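Local coordinates for ribosome-inactivating protein (Lychnis chalcedonica, PDB 2G5X) that belongs to the plant ribosome-inactivating proteins and has the mixed alpha-beta fold of that family, at residues W4-S8 with V137-Q141. Sequence-based numbering, arbitrary orientation.
Sequences WTVDS and VSSLQ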
loop_
_atom_site.group_PDB
_atom_site.type_symbol
_atom_site.label_atom_id
_atom_site.label_comp_id
_atom_site.label_asym_id
_atom_site.label_seq_id
_atom_site.Cartn_x
_atom_site.Cartn_y
_atom_site.Cartn_z
ATOM N N TRP A 4 10.401 -1.005 -5.315
ATOM C CA TRP A 4 10.083 -0.202 -6.486
ATOM C C TRP A 4 10.764 1.153 -6.416
ATOM O O TRP A 4 10.596 1.898 -5.448
ATOM C CB TRP A 4 8.567 0.007 -6.628
ATOM C CG TRP A 4 8.185 0.796 -7.872
ATOM C CD1 TRP A 4 8.714 0.652 -9.128
ATOM C CD2 TRP A 4 7.200 1.836 -7.973
ATOM N NE1 TRP A 4 8.123 1.538 -10.000
ATOM C CE2 TRP A 4 7.192 2.276 -9.319
ATOM C CE3 TRP A 4 6.324 2.436 -7.061
ATOM C CZ2 TRP A 4 6.342 3.294 -9.772
ATOM C CZ3 TRP A 4 5.474 3.451 -7.512
ATOM C CH2 TRP A 4 5.492 3.868 -8.857
ATOM N N THR A 5 11.564 1.454 -7.433
ATOM C CA THR A 5 12.210 2.750 -7.505
ATOM C C THR A 5 11.118 3.589 -8.163
ATOM O O THR A 5 10.768 3.381 -9.327
ATOM C CB THR A 5 13.480 2.701 -8.378
ATOM O OG1 THR A 5 14.464 1.890 -7.727
ATOM C CG2 THR A 5 14.049 4.100 -8.585
ATOM N N VAL A 6 10.557 4.513 -7.391
ATOM C CA VAL A 6 9.467 5.357 -7.861
ATOM C C VAL A 6 9.890 6.164 -9.084
ATOM O O VAL A 6 10.482 7.239 -8.962
ATOM C CB VAL A 6 8.996 6.291 -6.732
ATOM C CG1 VAL A 6 7.787 7.083 -7.179
ATOM C CG2 VAL A 6 8.658 5.462 -5.485
ATOM N N ASP A 7 9.567 5.628 -10.257
ATOM C CA ASP A 7 9.934 6.238 -11.530
ATOM C C ASP A 7 8.877 5.915 -12.595
ATOM O O ASP A 7 7.968 5.120 -12.360
ATOM C CB ASP A 7 11.306 5.700 -11.951
ATOM C CG ASP A 7 12.053 6.642 -12.870
ATOM O OD1 ASP A 7 13.206 6.310 -13.228
ATOM O OD2 ASP A 7 11.502 7.703 -13.231
ATOM N N SER A 8 9.016 6.514 -13.775
ATOM C CA SER A 8 8.049 6.334 -14.856
ATOM C C SER A 8 8.139 5.063 -15.704
ATOM O O SER A 8 7.589 5.014 -16.807
ATOM C CB SER A 8 8.092 7.557 -15.774
ATOM O OG SER A 8 9.409 7.797 -16.241
ATOM N N VAL A 137 3.549 9.025 -10.111
ATOM C CA VAL A 137 4.964 9.025 -9.755
ATOM C C VAL A 137 5.467 10.336 -9.141
ATOM O O VAL A 137 6.084 10.326 -8.075
ATOM C CB VAL A 137 5.833 8.662 -10.985
ATOM C CG1 VAL A 137 7.316 8.865 -10.672
ATOM C CG2 VAL A 137 5.574 7.209 -11.374
ATOM N N SER A 138 5.209 11.461 -9.802
ATOM C CA SER A 138 5.662 12.747 -9.282
ATOM C C SER A 138 5.022 13.068 -7.936
ATOM O O SER A 138 5.686 13.569 -7.029
ATOM C CB SER A 138 5.355 13.862 -10.283
ATOM O OG SER A 138 5.992 13.600 -11.521
ATOM N N SER A 139 3.732 12.768 -7.811
ATOM C CA SER A 139 3.004 13.021 -6.571
ATOM C C SER A 139 3.626 12.237 -5.420
ATOM O O SER A 139 3.826 12.768 -4.323
ATOM C CB SER A 139 1.534 12.623 -6.733
ATOM O OG SER A 139 0.921 13.344 -7.790
ATOM N N LEU A 140 3.929 10.967 -5.670
ATOM C CA LEU A 140 4.527 10.126 -4.643
ATOM C C LEU A 140 5.941 10.591 -4.285
ATOM O O LEU A 140 6.323 10.578 -3.112
ATOM C CB LEU A 140 4.542 8.662 -5.103
ATOM C CG LEU A 140 5.132 7.653 -4.116
ATOM C CD1 LEU A 140 4.466 7.796 -2.749
ATOM C CD2 LEU A 140 4.946 6.242 -4.667
ATOM N N GLN A 141 6.718 11.010 -5.280
ATOM C CA GLN A 141 8.077 11.480 -5.005
ATOM C C GLN A 141 8.044 12.712 -4.100
ATOM O O GLN A 141 8.845 12.835 -3.174
ATOM C CB GLN A 141 8.815 11.820 -6.306
ATOM C CG GLN A 141 9.061 10.626 -7.225
ATOM C CD GLN A 141 9.723 11.031 -8.531
ATOM O OE1 GLN A 141 9.589 12.169 -8.975
ATOM N NE2 GLN A 141 10.425 10.095 -9.161
HETATM O O HOH W 1 11.156 10.139 -12.035
#
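An apolar strand-to-helix contact, flanked by one hydrogen bond and a bridging water, joins the N-terminal edge strand 3-5 and the loop after it to the first turn of helix 137-145 in this ribosome-inactivating protein fold. Strand 3-5 borders the mixed six-stranded sheet and runs parallel to strand 45-51, with backbone hydrogen bonds between W4 and both N49 and V51. V6, just past the strand, is at the centre of the contact: its CG1 lies 3.9 Å from V137 CG1, and its CG2 lies 3.9 Å from L140 CD2. W4 widens the apolar patch, as its CZ3 comes to 4.0 Å from L140 CD2 and its CH2 to 4.2 Å from V137 CG2. Because V137 and L140 are three residues apart, one helical face presents both. Helix 154-173 continues this core, with M167 on W4 and F160 and I163 on L140. D7 turns its CB away, yet its carbonyl O sits 3.3 Å from V137 CG2. Q141 supplies the polar part: Q141 NE2 donates to V6 O at 2.9 Å, and a water accepting from Q141 NE2 at 3.0 Å donates to D7 OD2 at 2.7 Å.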